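Local coordinates for transcription inhibitor protein Gfh1 (Thermus thermophilus, PDB 2F23) that inhibits all catalytic activities of RNA polymerase by partially occluding its substrate-binding site and preventing NTP binding, at residues 4-9 with 73-78; 31-36 with 46-51; 63-68 with 93-98; 81-86 with 149-154; 123-128 with 141-146. One frame throughout, in Å; residues are numbered along the deposited sequence.

Contact 1 of 5, residues 4-9 with 73-78; sequences EVKLTK and VILEEG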
# COMPACT_ATOMS: atom_id res chain seq x y z
N GLU A 4 1.24 -9.76 13.62
CA GLU A 4 0.03 -10.33 13.04
C GLU A 4 -0.52 -9.46 11.92
O GLU A 4 -0.36 -8.24 11.93
CB GLU A 4 -1.04 -10.50 14.13
CG GLU A 4 -1.35 -9.22 14.88
CD GLU A 4 -2.42 -9.41 15.95
OE1 GLU A 4 -2.25 -10.29 16.81
OE2 GLU A 4 -3.43 -8.67 15.91
N VAL A 5 -1.18 -10.09 10.94
CA VAL A 5 -1.75 -9.36 9.81
C VAL A 5 -3.23 -9.66 9.66
O VAL A 5 -3.63 -10.79 9.41
CB VAL A 5 -1.05 -9.74 8.49
CG1 VAL A 5 -1.64 -8.95 7.33
CG2 VAL A 5 0.44 -9.48 8.60
N LYS A 6 -4.05 -8.62 9.79
CA LYS A 6 -5.49 -8.77 9.65
C LYS A 6 -5.94 -8.09 8.37
O LYS A 6 -5.50 -6.98 8.06
CB LYS A 6 -6.21 -8.11 10.84
CG LYS A 6 -5.95 -8.79 12.17
CD LYS A 6 -6.62 -8.03 13.31
CE LYS A 6 -5.74 -6.89 13.84
NZ LYS A 6 -5.40 -5.87 12.81
N LEU A 7 -6.79 -8.77 7.61
CA LEU A 7 -7.32 -8.22 6.36
C LEU A 7 -8.80 -8.51 6.25
O LEU A 7 -9.28 -9.53 6.75
CB LEU A 7 -6.63 -8.87 5.15
CG LEU A 7 -5.21 -8.45 4.79
CD1 LEU A 7 -4.68 -9.33 3.67
CD2 LEU A 7 -5.21 -6.99 4.35
N THR A 8 -9.54 -7.61 5.63
CA THR A 8 -10.96 -7.86 5.40
C THR A 8 -10.96 -8.61 4.07
O THR A 8 -9.93 -8.71 3.41
CB THR A 8 -11.76 -6.56 5.21
OG1 THR A 8 -11.14 -5.77 4.19
CG2 THR A 8 -11.82 -5.76 6.51
N LYS A 9 -12.12 -9.13 3.67
CA LYS A 9 -12.19 -9.83 2.40
C LYS A 9 -11.79 -8.87 1.28
O LYS A 9 -11.10 -9.25 0.34
CB LYS A 9 -13.60 -10.38 2.17
CG LYS A 9 -14.01 -11.41 3.22
CD LYS A 9 -15.38 -12.00 2.95
CE LYS A 9 -15.38 -12.87 1.70
NZ LYS A 9 -16.68 -13.59 1.54
N VAL A 73 -5.06 -13.00 8.26
CA VAL A 73 -6.22 -13.64 8.87
C VAL A 73 -7.36 -12.80 8.31
O VAL A 73 -7.34 -11.57 8.40
CB VAL A 73 -6.21 -13.52 10.40
CG1 VAL A 73 -7.48 -14.14 10.97
CG2 VAL A 73 -4.97 -14.21 10.96
N ILE A 74 -8.34 -13.46 7.69
CA ILE A 74 -9.47 -12.76 7.11
C ILE A 74 -10.53 -12.50 8.17
O ILE A 74 -11.09 -13.43 8.75
CB ILE A 74 -10.10 -13.56 5.96
CG1 ILE A 74 -9.05 -13.82 4.88
CG2 ILE A 74 -11.28 -12.79 5.37
CD1 ILE A 74 -8.43 -12.57 4.30
N LEU A 75 -10.79 -11.22 8.41
CA LEU A 75 -11.77 -10.82 9.40
C LEU A 75 -13.18 -10.93 8.89
O LEU A 75 -13.45 -10.93 7.69
CB LEU A 75 -11.50 -9.39 9.86
CG LEU A 75 -10.13 -9.16 10.51
CD1 LEU A 75 -9.98 -7.69 10.85
CD2 LEU A 75 -10.00 -10.02 11.76
N GLU A 76 -14.10 -11.04 9.84
CA GLU A 76 -15.51 -11.13 9.54
C GLU A 76 -15.96 -9.73 9.13
O GLU A 76 -15.43 -8.73 9.61
CB GLU A 76 -16.22 -11.60 10.81
CG GLU A 76 -17.70 -11.77 10.71
CD GLU A 76 -18.27 -12.31 12.00
OE1 GLU A 76 -19.50 -12.25 12.16
OE2 GLU A 76 -17.49 -12.79 12.85
N GLU A 77 -16.93 -9.65 8.23
CA GLU A 77 -17.43 -8.36 7.77
C GLU A 77 -18.01 -7.56 8.94
O GLU A 77 -18.36 -8.14 9.97
CB GLU A 77 -18.50 -8.55 6.70
CG GLU A 77 -18.37 -7.60 5.53
CD GLU A 77 -17.13 -7.88 4.72
OE1 GLU A 77 -17.12 -8.88 3.97
OE2 GLU A 77 -16.15 -7.11 4.83
N GLY A 78 -18.09 -6.25 8.77
CA GLY A 78 -18.64 -5.37 9.80
C GLY A 78 -18.11 -5.55 11.21
O GLY A 78 -18.86 -5.37 12.18
O HOH W 1 -14.18 -9.11 5.63

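Contact 2 of 5, residues 31-36 with 46-51; sequences KILQEL and SGLEAA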
# COMPACT_ATOMS: atom_id res chain seq x y z
N LYS A 31 11.77 -10.71 -19.21
CA LYS A 31 11.94 -10.86 -20.65
C LYS A 31 12.90 -9.79 -21.15
O LYS A 31 13.81 -10.07 -21.93
CB LYS A 31 10.59 -10.74 -21.36
CG LYS A 31 10.66 -10.92 -22.87
CD LYS A 31 9.30 -10.75 -23.52
CE LYS A 31 8.78 -9.32 -23.35
NZ LYS A 31 9.66 -8.33 -24.01
N ILE A 32 12.69 -8.55 -20.70
CA ILE A 32 13.55 -7.44 -21.09
C ILE A 32 15.00 -7.70 -20.70
O ILE A 32 15.92 -7.50 -21.50
CB ILE A 32 13.07 -6.12 -20.44
CG1 ILE A 32 11.74 -5.70 -21.07
CG2 ILE A 32 14.12 -5.03 -20.61
CD1 ILE A 32 11.15 -4.45 -20.46
N LEU A 33 15.21 -8.16 -19.47
CA LEU A 33 16.56 -8.45 -19.00
C LEU A 33 17.21 -9.53 -19.85
O LEU A 33 18.36 -9.39 -20.27
CB LEU A 33 16.53 -8.90 -17.53
CG LEU A 33 17.89 -9.32 -16.97
CD1 LEU A 33 18.87 -8.16 -17.06
CD2 LEU A 33 17.74 -9.78 -15.52
N GLN A 34 16.47 -10.60 -20.12
CA GLN A 34 17.00 -11.70 -20.92
C GLN A 34 17.39 -11.23 -22.32
O GLN A 34 18.44 -11.60 -22.83
CB GLN A 34 15.96 -12.82 -21.03
CG GLN A 34 16.46 -14.07 -21.74
CD GLN A 34 17.69 -14.67 -21.08
OE1 GLN A 34 17.72 -14.88 -19.87
NE2 GLN A 34 18.71 -14.95 -21.88
N GLU A 35 16.54 -10.41 -22.93
CA GLU A 35 16.81 -9.88 -24.26
C GLU A 35 18.11 -9.08 -24.27
O GLU A 35 18.92 -9.22 -25.19
CB GLU A 35 15.66 -8.97 -24.73
CG GLU A 35 14.27 -9.57 -24.64
CD GLU A 35 14.08 -10.78 -25.53
OE1 GLU A 35 14.79 -11.79 -25.33
OE2 GLU A 35 13.22 -10.73 -26.43
N LEU A 36 18.31 -8.25 -23.25
CA LEU A 36 19.52 -7.44 -23.16
C LEU A 36 20.76 -8.28 -22.90
O LEU A 36 21.86 -7.94 -23.36
CB LEU A 36 19.37 -6.39 -22.05
CG LEU A 36 18.32 -5.30 -22.29
CD1 LEU A 36 18.25 -4.39 -21.07
CD2 LEU A 36 18.68 -4.49 -23.53
N SER A 46 24.67 0.38 -19.12
CA SER A 46 23.64 1.20 -18.50
C SER A 46 22.25 0.57 -18.61
O SER A 46 21.48 0.54 -17.63
CB SER A 46 23.61 2.59 -19.14
OG SER A 46 22.57 3.38 -18.60
N GLY A 47 21.92 0.07 -19.80
CA GLY A 47 20.63 -0.55 -20.02
C GLY A 47 20.43 -1.81 -19.21
O GLY A 47 19.35 -2.04 -18.67
N LEU A 48 21.47 -2.63 -19.13
CA LEU A 48 21.39 -3.87 -18.37
C LEU A 48 21.20 -3.57 -16.89
O LEU A 48 20.40 -4.22 -16.21
CB LEU A 48 22.67 -4.69 -18.55
CG LEU A 48 22.77 -5.60 -19.77
CD1 LEU A 48 24.19 -6.14 -19.89
CD2 LEU A 48 21.78 -6.75 -19.64
N GLU A 49 21.94 -2.59 -16.38
CA GLU A 49 21.83 -2.24 -14.97
C GLU A 49 20.43 -1.73 -14.64
O GLU A 49 19.87 -2.08 -13.60
CB GLU A 49 22.88 -1.19 -14.60
CG GLU A 49 24.30 -1.74 -14.55
CD GLU A 49 24.42 -2.94 -13.63
OE1 GLU A 49 24.02 -2.84 -12.45
OE2 GLU A 49 24.93 -4.00 -14.08
N ALA A 50 19.86 -0.92 -15.53
CA ALA A 50 18.52 -0.39 -15.32
C ALA A 50 17.50 -1.52 -15.33
O ALA A 50 16.55 -1.53 -14.55
CB ALA A 50 18.18 0.64 -16.40
N ALA A 51 17.71 -2.49 -16.23
CA ALA A 51 16.81 -3.63 -16.34
C ALA A 51 16.88 -4.49 -15.08
O ALA A 51 15.85 -4.98 -14.60
CB ALA A 51 17.17 -4.47 -17.56

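Contact 3 of 5, residues 63-68 with 93-98; sequences DSLEDI and DPLSGE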
# COMPACT_ATOMS: atom_id res chain seq x y z
N ASP A 63 7.57 -9.90 -2.97
CA ASP A 63 7.91 -10.57 -1.72
C ASP A 63 7.09 -10.01 -0.57
O ASP A 63 6.61 -10.76 0.29
CB ASP A 63 9.40 -10.43 -1.41
CG ASP A 63 10.27 -11.25 -2.36
OD1 ASP A 63 9.87 -12.38 -2.70
OD2 ASP A 63 11.35 -10.76 -2.75
N SER A 64 6.92 -8.69 -0.54
CA SER A 64 6.15 -8.06 0.52
C SER A 64 4.68 -8.46 0.42
O SER A 64 4.04 -8.75 1.44
CB SER A 64 6.28 -6.54 0.43
OG SER A 64 7.60 -6.13 0.75
N LEU A 65 4.15 -8.49 -0.79
CA LEU A 65 2.75 -8.87 -0.97
C LEU A 65 2.51 -10.32 -0.58
O LEU A 65 1.52 -10.63 0.07
CB LEU A 65 2.32 -8.63 -2.43
CG LEU A 65 2.21 -7.14 -2.78
CD1 LEU A 65 2.04 -6.98 -4.28
CD2 LEU A 65 1.04 -6.53 -2.03
N GLU A 66 3.41 -11.21 -0.98
CA GLU A 66 3.26 -12.62 -0.66
C GLU A 66 3.36 -12.83 0.85
O GLU A 66 2.66 -13.67 1.40
CB GLU A 66 4.34 -13.44 -1.37
CG GLU A 66 4.05 -13.62 -2.86
CD GLU A 66 5.17 -14.32 -3.61
OE1 GLU A 66 4.90 -14.79 -4.73
OE2 GLU A 66 6.30 -14.39 -3.09
N ASP A 67 4.21 -12.05 1.50
CA ASP A 67 4.38 -12.16 2.95
C ASP A 67 3.09 -11.80 3.66
O ASP A 67 2.60 -12.55 4.51
CB ASP A 67 5.49 -11.22 3.43
CG ASP A 67 5.70 -11.30 4.93
OD1 ASP A 67 5.78 -10.23 5.57
OD2 ASP A 67 5.79 -12.42 5.46
N ILE A 68 2.53 -10.65 3.31
CA ILE A 68 1.29 -10.19 3.94
C ILE A 68 0.11 -11.10 3.65
O ILE A 68 -0.63 -11.48 4.55
CB ILE A 68 0.96 -8.76 3.47
CG1 ILE A 68 2.10 -7.83 3.87
CG2 ILE A 68 -0.37 -8.30 4.08
CD1 ILE A 68 1.89 -6.41 3.47
N ASP A 93 1.88 0.66 5.45
CA ASP A 93 2.13 0.45 4.03
C ASP A 93 2.52 -1.02 3.87
O ASP A 93 3.52 -1.47 4.43
CB ASP A 93 3.27 1.36 3.58
CG ASP A 93 3.49 1.33 2.08
OD1 ASP A 93 3.43 0.23 1.50
OD2 ASP A 93 3.74 2.41 1.49
N PRO A 94 1.73 -1.79 3.11
CA PRO A 94 2.03 -3.21 2.90
C PRO A 94 3.30 -3.51 2.13
O PRO A 94 3.85 -4.61 2.24
CB PRO A 94 0.78 -3.73 2.19
CG PRO A 94 0.30 -2.54 1.44
CD PRO A 94 0.47 -1.42 2.44
N LEU A 95 3.79 -2.54 1.37
CA LEU A 95 5.00 -2.73 0.58
C LEU A 95 6.28 -2.31 1.30
O LEU A 95 7.33 -2.93 1.11
CB LEU A 95 4.89 -1.97 -0.75
CG LEU A 95 3.88 -2.46 -1.80
CD1 LEU A 95 4.23 -3.89 -2.21
CD2 LEU A 95 2.47 -2.40 -1.25
N SER A 96 6.21 -1.27 2.12
CA SER A 96 7.39 -0.79 2.83
C SER A 96 7.38 -1.06 4.33
O SER A 96 8.43 -1.04 4.98
CB SER A 96 7.56 0.71 2.60
OG SER A 96 6.55 1.44 3.28
N GLY A 97 6.20 -1.30 4.88
CA GLY A 97 6.08 -1.55 6.30
C GLY A 97 6.02 -0.25 7.08
O GLY A 97 5.94 -0.26 8.31
N GLU A 98 6.05 0.87 6.37
CA GLU A 98 5.99 2.18 7.00
C GLU A 98 4.69 2.34 7.78
O GLU A 98 3.61 1.99 7.30
CB GLU A 98 6.09 3.29 5.95
CG GLU A 98 6.05 4.70 6.53
CD GLU A 98 6.17 5.77 5.46
OE1 GLU A 98 7.16 5.74 4.70
OE2 GLU A 98 5.27 6.64 5.38
O HOH W 2 8.42 -4.13 -0.93

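Contact 4 of 5, residues 81-86 with 149-154; sequences EVIGLG and FRVVAI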
# COMPACT_ATOMS: atom_id res chain seq x y z
N GLU A 81 -14.40 -1.28 15.00
CA GLU A 81 -14.83 0.10 14.82
C GLU A 81 -14.83 0.48 13.34
O GLU A 81 -14.27 -0.22 12.50
CB GLU A 81 -13.91 1.05 15.60
CG GLU A 81 -14.08 0.98 17.11
CD GLU A 81 -13.24 2.00 17.86
OE1 GLU A 81 -13.19 3.17 17.43
OE2 GLU A 81 -12.64 1.64 18.90
N VAL A 82 -15.48 1.60 13.03
CA VAL A 82 -15.53 2.09 11.66
C VAL A 82 -15.05 3.54 11.69
O VAL A 82 -15.40 4.29 12.59
CB VAL A 82 -16.96 1.98 11.07
CG1 VAL A 82 -17.93 2.76 11.91
CG2 VAL A 82 -16.96 2.47 9.62
N ILE A 83 -14.24 3.91 10.70
CA ILE A 83 -13.67 5.25 10.63
C ILE A 83 -14.66 6.37 10.36
O ILE A 83 -15.35 6.37 9.35
CB ILE A 83 -12.56 5.31 9.56
CG1 ILE A 83 -11.48 4.28 9.87
CG2 ILE A 83 -11.96 6.72 9.50
CD1 ILE A 83 -10.50 4.06 8.75
N GLY A 84 -14.69 7.33 11.28
CA GLY A 84 -15.57 8.48 11.14
C GLY A 84 -14.92 9.71 11.72
O GLY A 84 -13.75 9.69 12.10
N LEU A 85 -15.67 10.79 11.80
CA LEU A 85 -15.16 12.03 12.36
C LEU A 85 -14.66 11.73 13.78
O LEU A 85 -15.38 11.13 14.58
CB LEU A 85 -16.28 13.06 12.38
CG LEU A 85 -15.99 14.54 12.62
CD1 LEU A 85 -14.93 15.04 11.65
CD2 LEU A 85 -17.29 15.32 12.44
N GLY A 86 -13.42 12.12 14.07
CA GLY A 86 -12.87 11.89 15.40
C GLY A 86 -12.03 10.63 15.55
O GLY A 86 -11.30 10.48 16.53
N PHE A 149 -2.16 1.83 1.94
CA PHE A 149 -2.09 1.52 3.36
C PHE A 149 -3.14 0.52 3.81
O PHE A 149 -4.26 0.51 3.31
CB PHE A 149 -2.29 2.77 4.22
CG PHE A 149 -1.18 3.76 4.12
CD1 PHE A 149 -1.27 4.84 3.24
CD2 PHE A 149 -0.05 3.64 4.92
CE1 PHE A 149 -0.25 5.78 3.16
CE2 PHE A 149 0.98 4.58 4.85
CZ PHE A 149 0.88 5.64 3.97
N ARG A 150 -2.77 -0.31 4.77
CA ARG A 150 -3.68 -1.28 5.36
C ARG A 150 -4.09 -0.65 6.68
O ARG A 150 -3.25 -0.10 7.39
CB ARG A 150 -2.97 -2.61 5.61
CG ARG A 150 -3.81 -3.64 6.35
CD ARG A 150 -3.08 -4.98 6.39
NE ARG A 150 -1.82 -4.88 7.12
CZ ARG A 150 -1.70 -5.08 8.43
NH1 ARG A 150 -2.77 -5.38 9.16
NH2 ARG A 150 -0.52 -4.97 9.01
N VAL A 151 -5.38 -0.71 7.01
CA VAL A 151 -5.87 -0.16 8.27
C VAL A 151 -5.55 -1.17 9.36
O VAL A 151 -6.05 -2.29 9.34
CB VAL A 151 -7.39 0.08 8.22
CG1 VAL A 151 -7.88 0.64 9.55
CG2 VAL A 151 -7.72 1.05 7.09
N VAL A 152 -4.71 -0.77 10.31
CA VAL A 152 -4.29 -1.66 11.39
C VAL A 152 -5.10 -1.51 12.67
O VAL A 152 -5.37 -2.50 13.36
CB VAL A 152 -2.80 -1.43 11.71
CG1 VAL A 152 -2.37 -2.28 12.90
CG2 VAL A 152 -1.96 -1.79 10.49
N ALA A 153 -5.50 -0.28 12.99
CA ALA A 153 -6.27 -0.02 14.20
C ALA A 153 -7.10 1.25 14.06
O ALA A 153 -6.73 2.16 13.32
CB ALA A 153 -5.32 0.10 15.39
N ILE A 154 -8.22 1.29 14.78
CA ILE A 154 -9.11 2.45 14.78
C ILE A 154 -9.56 2.64 16.22
O ILE A 154 -10.03 1.70 16.86
CB ILE A 154 -10.37 2.21 13.92
CG1 ILE A 154 -9.98 1.93 12.47
CG2 ILE A 154 -11.30 3.44 14.00
CD1 ILE A 154 -11.13 1.42 11.63

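Contact 5 of 5, residues 123-128 with 141-146; sequences SPMGKA and DTPKGK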
# COMPACT_ATOMS: atom_id res chain seq x y z
N SER A 123 -11.31 16.23 2.69
CA SER A 123 -10.17 16.11 1.79
C SER A 123 -10.20 14.75 1.09
O SER A 123 -10.90 13.84 1.52
CB SER A 123 -8.86 16.23 2.57
OG SER A 123 -8.65 15.08 3.38
N PRO A 124 -9.44 14.59 -0.01
CA PRO A 124 -9.44 13.31 -0.71
C PRO A 124 -9.06 12.15 0.22
O PRO A 124 -9.66 11.08 0.15
CB PRO A 124 -8.41 13.53 -1.82
CG PRO A 124 -8.62 14.98 -2.15
CD PRO A 124 -8.71 15.62 -0.78
N MET A 125 -8.07 12.36 1.08
CA MET A 125 -7.65 11.31 2.00
C MET A 125 -8.74 11.04 3.03
O MET A 125 -9.06 9.89 3.32
CB MET A 125 -6.36 11.72 2.72
CG MET A 125 -5.63 10.58 3.43
SD MET A 125 -4.06 11.11 4.22
CE MET A 125 -3.63 12.50 3.27
N GLY A 126 -9.31 12.12 3.57
CA GLY A 126 -10.36 11.99 4.56
C GLY A 126 -11.55 11.21 4.05
O GLY A 126 -12.02 10.27 4.71
N LYS A 127 -12.05 11.58 2.87
CA LYS A 127 -13.19 10.90 2.30
C LYS A 127 -12.88 9.45 1.96
O LYS A 127 -13.77 8.60 2.00
CB LYS A 127 -13.68 11.62 1.03
CG LYS A 127 -14.47 12.89 1.30
CD LYS A 127 -15.31 13.27 0.09
CE LYS A 127 -16.21 14.47 0.35
NZ LYS A 127 -15.49 15.77 0.30
N ALA A 128 -11.63 9.17 1.63
CA ALA A 128 -11.22 7.81 1.28
C ALA A 128 -11.17 6.90 2.51
O ALA A 128 -11.28 5.68 2.38
CB ALA A 128 -9.85 7.85 0.60
N ASP A 141 -4.15 9.68 -0.90
CA ASP A 141 -3.43 10.83 -1.43
C ASP A 141 -2.87 11.61 -0.24
O ASP A 141 -3.54 12.48 0.32
CB ASP A 141 -4.39 11.71 -2.23
CG ASP A 141 -5.00 10.98 -3.42
OD1 ASP A 141 -4.23 10.59 -4.33
OD2 ASP A 141 -6.23 10.79 -3.45
N THR A 142 -1.64 11.28 0.14
CA THR A 142 -0.99 11.93 1.27
C THR A 142 -0.15 13.10 0.80
O THR A 142 0.02 13.32 -0.39
CB THR A 142 -0.07 10.93 2.00
OG1 THR A 142 1.10 10.70 1.21
CG2 THR A 142 -0.79 9.61 2.23
N PRO A 143 0.40 13.89 1.75
CA PRO A 143 1.23 15.03 1.36
C PRO A 143 2.52 14.59 0.67
O PRO A 143 3.23 15.40 0.07
CB PRO A 143 1.47 15.75 2.68
CG PRO A 143 1.41 14.64 3.69
CD PRO A 143 0.22 13.85 3.21
N LYS A 144 2.83 13.30 0.77
CA LYS A 144 4.03 12.75 0.16
C LYS A 144 3.68 12.05 -1.15
O LYS A 144 4.54 11.46 -1.80
CB LYS A 144 4.70 11.75 1.11
CG LYS A 144 4.89 12.25 2.53
CD LYS A 144 5.76 13.49 2.58
CE LYS A 144 5.94 13.97 4.02
NZ LYS A 144 6.77 15.21 4.09
N GLY A 145 2.40 12.10 -1.52
CA GLY A 145 1.97 11.46 -2.75
C GLY A 145 1.02 10.31 -2.50
O GLY A 145 0.56 10.10 -1.38
N LYS A 146 0.71 9.57 -3.56
CA LYS A 146 -0.20 8.43 -3.48
C LYS A 146 0.50 7.22 -2.89
O LYS A 146 1.56 6.80 -3.36
CB LYS A 146 -0.73 8.10 -4.88
CG LYS A 146 -1.79 7.01 -4.94
CD LYS A 146 -2.15 6.71 -6.39
CE LYS A 146 -3.27 5.68 -6.51
NZ LYS A 146 -4.56 6.20 -5.98
O HOH W 3 -6.11 14.30 0.58

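Contact 1 of 5, residues 4-9 with 73-78
With chi1 at -66°, Lys6 sets CG anti to its carbonyl carbon, and Leu75 CG takes the same position on its own residue (chi1 -61°). The two chains cross obliquely, Leu75 CD1 lying 3.8 Å from Lys6 CB. Beyond that the lysine bends at chi3 and chi4, carrying its ammonium away to a weak hydrogen bond with Val152 O, so its methylene base does the packing. Strands 5-7 and 72-74 pair in parallel here, bringing together the two ends of the Gre-family helical hairpin. Val5 O accepts from Val73 N at 2.9 Å and Leu7 O from Leu75 N at 2.8 Å, both nearly along the C=O axis. Leu7 N meets Val73 O in the carbonyl plane at 3.0 Å. Beta-branched Val73 and Ile74 suit these extended backbones. Ile74 CD1 comes 4.2 Å from Leu7 CB, while Ile74 CG2 meets Lys9 CG at 3.7 Å. Thr8 N-caps the helix that follows, its OG1 accepting from Gly11 N and also bonded to Asp136. Where the strands part, one water accepts from Lys9 N and donates to Leu75 O and Glu77 OE2. Glu77 OE1 touches Lys9 CD at 3.7 Å but stays 5.3 Å from Lys9 NZ.

Contact 2 of 5, residues 31-36 with 46-51
Leu36 points at the partner helix, while Leu48 starts off to the side and swings its end in; each has CG anti to its own carbonyl carbon, but they touch unevenly. Leu48 sends its CD2 branch against the root of Leu36, where Leu48 CD2 and Leu36 CB are 3.4 Å apart, tighter than usual for two carbons. Leu36 in turn reaches past with CD1, which lies 3.7 Å from Ala51 CB and 3.5 Å from Gly47 O. Helices 9-37 and 46-71 form the antiparallel coiled coil of the GreA/GreB family, and their short segments here run at 155° to each other with axes 9.4 Å apart, near the end where the chain turns back. Leu33 is turned differently: its CG is anti to the backbone N (chi1 176°), which brings CD1 within 4.1 Å of both Leu48 CD2 and Ala51 CB as the two leucines cross at about a right angle. Ala51 points toward the partner helix, and its small size suits the close approach; its one methyl is shared by Leu33, Leu36 and, at the margin, Ile32 CG2. On the outer side, Glu49 makes a salt bridge to Lys52, and Gln34 NE2 bonds to Glu38.

Contact 3 of 5, residues 63-68 with 93-98
The helical backbone of 63-68 lies beside a tight loop, 93-98, and the two come nearest at Ser64 and Leu95, whose CA atoms are 5.5 Å apart. Asp93 shapes that loop: its OD1 accepts from Leu95 N at 2.8 Å through the anti lone pair, an Asx turn, and from Ser96 N, which arrives above the carboxylate plane. Gly97, at phi 84°, takes a conformation that suits glycine, and Ser96 OG closes an ST turn with Glu98 N. The Asp93 OD2 atom is salt-bridged to Arg147, so the carboxylate is held at both oxygens. Against the helix, Leu95 directs CD1 at the side of Leu65, 3.9 Å from Leu65 CG, the two chains crossing obliquely. Ile68, pointing toward the loop with CG1 anti to its carbonyl carbon, directs its end at Pro94. Ser64 CB rests 3.6 Å from Pro94 O. A water links Ser64 OG and Leu95 O, 2.7 Å from the hydroxyl and donating to the carbonyl at 2.6 Å. Here helix 46-71 thus meets the loop through a few aliphatic groups and one water-mediated polar link, with no charged group at the interface of the two segments, while the loop's own bonds fix its shape.

Contact 4 of 5, residues 81-86 with 149-154
The C-terminal domain, of the FKBP-like clan, is built on a mixed sheet, and here the connection leading into its strand 88-92 folds against the end of strand 145-155. Ile154 points at this connection and is gripped by Glu81 and Ile83. Its CG1 is anti to the carbonyl carbon (chi1 -60°), which sends CD1 toward Ile83. Ile154 CD1 stands 3.4 Å from Ile83 CG1, a tight carbon pair, and the two isoleucines cross at about a right angle. The other branch, Ile154 CG2, lies 3.9 Å from Glu81 CB, so the branched side chain meets both neighbours at once. Ile83 CD1 reaches on toward Val151 CG1 at 4.4 Å, a looser touch. The strand is irregular here: Val152 and Ala153 both face Glu90 in a classic beta bulge, after which Ile154 points to the same connection as Val151. Arg150 leaves in another direction, salt-bridged to Glu92. The joint is therefore almost wholly aliphatic, as isoleucine and valine at buried positions would suggest. The Glu81 carboxylate lies beside Ile154 O, with Glu81 OE2 at 3.3 Å from it; this meeting of acceptors might slightly disfavour its charge, though Glu81 is exposed to solvent.

Contact 5 of 5, residues 123-128 with 141-146
Met125 leaves the first turn of helix 124-129 pointing at the strand hairpin, and its CB already lies 3.8 Å from Asp141 O. With CG anti to the backbone N (chi1 -165°) and chi2 also extended, the chain runs straight out to Met125 SD, which sits 4.1 Å from Thr142 CG2. Its chi3, -25°, is far from staggered, so the bend looks strained. It turns Met125 CE back over the backbone, 3.0 Å from Asp141 O and 3.4 Å from Thr142 CA, a tight fit, and 4.1 Å from Pro143 CD. A long, flexible thioether suits a place where the tip must follow the curve of a turn. That turn is type I, from Thr142 to Gly145, and Thr142 OG1 braces it by donating to Gly145 O at 2.7 Å and accepting from Lys144 N, an ST turn. Pro143 fits the second position. A water accepts from Met125 N and donates to Asp141 O; nearby, Ser123 OG caps the helix by accepting from Gly126 N. Pro124 CB lies 3.9 Å from Asp141 OD2. The methionine also packs on Leu140 of strand 137-142 and Ile119 of strand 117-120, so the short helix lies against two strands of the C-terminal sheet.

In the fold
Along the chain, contact 1 joins the two ends of the helical hairpin and contact 2 lies within it, near the far tip, with centres about 40 Å apart. Contact 3 also uses helix 46-71, its centre about 26 Å from that of contact 2, where the coiled coil meets the C-terminal domain. Contacts 4 and 5 belong to that domain and share strand 145-155; their centres are about 14 Å apart, and Phe149 touches Thr142. Contacts 1, 3 and 4 touch one another through Val5 with Ile68, Leu7 with Arg150 and Pro94 with Phe149. They surround the junction between the two domains, whose relative orientation probably matters for the pH-dependent switch that permits RNA polymerase binding.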